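Monomethylamine corrinoid protein 1 (Methanosarcina barkeri, PDB 3EZX) carries methyl groups on a bound corrinoid cofactor, passing them from MtmB to MtbA during methane formation from monomethylamine. Local coordinates at residues 162-165 / 166-170. Numbering follows the deposited sequence.
Sequences QKDL and MDRLN
Arg168 folds back over Asp164, one helical turn earlier, and its side chain meets that residue atom by atom. CB lies 3.5 Å from both Asp164 O and Leu165 O, beside the backbone. CG, anti to its own carbonyl carbon (chi1 -60°), is set beside both the backbone O and the OD1 of Asp164, and a bend at chi2 takes the chain back so that CD still passes the same two oxygens. NE then forms a long salt bridge with Asp164 OD2 at 3.7 Å, the carboxylate and guanidinium planes being turned 36° apart; NE also lies near Asp164 O, which sits obliquely to the guanidinium. At the tip, NH1 continues to Glu171 in a second salt bridge, while Asp164 OD1 has a weak hydrogen bond from Asn132. An alanine in place of Arg168 would probably leave Asp164 and Glu171 without the positive charge that links them. Beneath this polar edge the backbone repeats i to i+4 bonds, from Met166 N to Gln162 O at 3.1 Å and from Asp167 N to Lys163 O at 2.8 Å. On the buried side Leu165 CD1 lies 4.2 Å from Leu169 CD2; Leu165 also packs on Val135 and Phe182, and Leu169 on Val136 and Cys180. The pattern is that of an amphipathic helix in the Rossmann-like B12-binding domain, with helix 161-171 laid against strand 179-183 and helix 132-141, its polar edge carrying a long i to i+4 salt bridge.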
ATOM      1  N   GLN A 162      -0.048   3.844  15.551  1.00 44.80           N
ATOM      2  CA  GLN A 162      -0.278   5.021  14.726  1.00 47.38           C
ATOM      3  C   GLN A 162      -0.795   6.131  15.620  1.00 52.74           C
ATOM      4  O   GLN A 162      -0.602   7.311  15.336  1.00 52.14           O
ATOM      5  CB  GLN A 162      -1.295   4.717  13.627  1.00 35.82           C
ATOM      6  CG  GLN A 162      -0.900   3.544  12.751  1.00 40.62           C
ATOM      7  CD  GLN A 162      -1.896   3.273  11.644  1.00 44.80           C
ATOM      8  OE1 GLN A 162      -3.103   3.240  11.873  1.00 52.83           O
ATOM      9  NE2 GLN A 162      -1.391   3.064  10.434  1.00 45.63           N
ATOM     10  N   LYS A 163      -1.455   5.745  16.704  1.00 59.03           N
ATOM     11  CA  LYS A 163      -1.982   6.722  17.643  1.00 55.27           C
ATOM     12  C   LYS A 163      -0.783   7.466  18.205  1.00 49.63           C
ATOM     13  O   LYS A 163      -0.704   8.693  18.128  1.00 53.64           O
ATOM     14  CB  LYS A 163      -2.748   6.029  18.774  1.00 59.11           C
ATOM     15  CG  LYS A 163      -3.433   6.997  19.728  1.00 65.95           C
ATOM     16  CD  LYS A 163      -4.279   6.279  20.766  1.00 72.20           C
ATOM     17  CE  LYS A 163      -4.972   7.273  21.690  1.00 81.20           C
ATOM     18  NZ  LYS A 163      -5.855   6.604  22.689  1.00 90.31           N
ATOM     19  N   ASP A 164       0.154   6.704  18.759  1.00 49.30           N
ATOM     20  CA  ASP A 164       1.371   7.262  19.329  1.00 50.24           C
ATOM     21  C   ASP A 164       2.019   8.229  18.343  1.00 47.39           C
ATOM     22  O   ASP A 164       2.407   9.334  18.712  1.00 49.43           O
ATOM     23  CB  ASP A 164       2.348   6.135  19.680  1.00 63.77           C
ATOM     24  CG  ASP A 164       3.718   6.650  20.099  1.00 74.83           C
ATOM     25  OD1 ASP A 164       4.434   7.223  19.249  1.00 84.73           O
ATOM     26  OD2 ASP A 164       4.081   6.478  21.280  1.00 76.70           O
ATOM     27  N   LEU A 165       2.133   7.812  17.088  1.00 42.74           N
ATOM     28  CA  LEU A 165       2.732   8.661  16.068  1.00 42.81           C
ATOM     29  C   LEU A 165       2.038  10.022  16.057  1.00 52.83           C
ATOM     30  O   LEU A 165       2.686  11.059  16.221  1.00 56.72           O
ATOM     31  CB  LEU A 165       2.624   7.986  14.697  1.00 32.88           C
ATOM     32  CG  LEU A 165       3.137   8.714  13.449  1.00 26.86           C
ATOM     33  CD1 LEU A 165       4.544   9.259  13.672  1.00 16.81           C
ATOM     34  CD2 LEU A 165       3.114   7.742  12.272  1.00 27.14           C
ATOM     35  N   MET A 166       0.721  10.021  15.870  1.00 55.84           N
ATOM     36  CA  MET A 166      -0.029  11.269  15.854  1.00 59.75           C
ATOM     37  C   MET A 166       0.223  12.057  17.136  1.00 58.85           C
ATOM     38  O   MET A 166       0.411  13.275  17.096  1.00 56.21           O
ATOM     39  CB  MET A 166      -1.529  11.001  15.690  1.00 48.51           C
ATOM     40  CG  MET A 166      -1.910  10.532  14.301  1.00 48.24           C
ATOM     41  SD  MET A 166      -1.236  11.610  13.017  1.00 69.36           S
ATOM     42  CE  MET A 166      -2.655  12.599  12.600  1.00 72.74           C
ATOM     43  N   ASP A 167       0.239  11.363  18.270  1.00 49.59           N
ATOM     44  CA  ASP A 167       0.481  12.034  19.539  1.00 59.76           C
ATOM     45  C   ASP A 167       1.877  12.652  19.591  1.00 59.80           C
ATOM     46  O   ASP A 167       2.063  13.721  20.174  1.00 61.92           O
ATOM     47  CB  ASP A 167       0.309  11.065  20.715  1.00 66.64           C
ATOM     48  CG  ASP A 167      -1.115  10.556  20.853  1.00 82.34           C
ATOM     49  OD1 ASP A 167      -2.058  11.349  20.636  1.00 81.91           O
ATOM     50  OD2 ASP A 167      -1.291   9.367  21.195  1.00 91.40           O
ATOM     51  N   ARG A 168       2.856  11.989  18.980  1.00 56.46           N
ATOM     52  CA  ARG A 168       4.224  12.496  18.983  1.00 56.77           C
ATOM     53  C   ARG A 168       4.409  13.662  18.025  1.00 54.92           C
ATOM     54  O   ARG A 168       5.302  14.484  18.212  1.00 60.26           O
ATOM     55  CB  ARG A 168       5.222  11.384  18.634  1.00 60.75           C
ATOM     56  CG  ARG A 168       5.211  10.204  19.596  1.00 68.01           C
ATOM     57  CD  ARG A 168       5.252  10.660  21.051  1.00 88.53           C
ATOM     58  NE  ARG A 168       4.139  10.105  21.825  1.00 91.40           N
ATOM     59  CZ  ARG A 168       3.856  10.437  23.084  1.00 91.40           C
ATOM     60  NH1 ARG A 168       4.604  11.328  23.724  1.00 91.40           N
ATOM     61  NH2 ARG A 168       2.823   9.876  23.702  1.00 91.40           N
ATOM     62  N   LEU A 169       3.568  13.735  16.999  1.00 54.35           N
ATOM     63  CA  LEU A 169       3.665  14.825  16.038  1.00 58.07           C
ATOM     64  C   LEU A 169       3.196  16.116  16.695  1.00 61.61           C
ATOM     65  O   LEU A 169       3.660  17.203  16.347  1.00 57.82           O
ATOM     66  CB  LEU A 169       2.815  14.537  14.797  1.00 53.89           C
ATOM     67  CG  LEU A 169       3.209  13.349  13.917  1.00 57.92           C
ATOM     68  CD1 LEU A 169       2.333  13.336  12.673  1.00 60.53           C
ATOM     69  CD2 LEU A 169       4.677  13.454  13.525  1.00 67.97           C
ATOM     70  N   ASN A 170       2.274  15.985  17.644  1.00 62.75           N
ATOM     71  CA  ASN A 170       1.738  17.135  18.362  1.00 69.15           C
ATOM     72  C   ASN A 170       2.696  17.583  19.460  1.00 68.03           C
ATOM     73  O   ASN A 170       2.942  18.777  19.625  1.00 67.61           O
ATOM     74  CB  ASN A 170       0.368  16.790  18.945  1.00 72.99           C
ATOM     75  CG  ASN A 170      -0.717  16.753  17.885  1.00 79.80           C
ATOM     76  OD1 ASN A 170      -0.467  16.365  16.746  1.00 87.66           O
ATOM     77  ND2 ASN A 170      -1.928  17.148  18.257  1.00 76.11           N
TER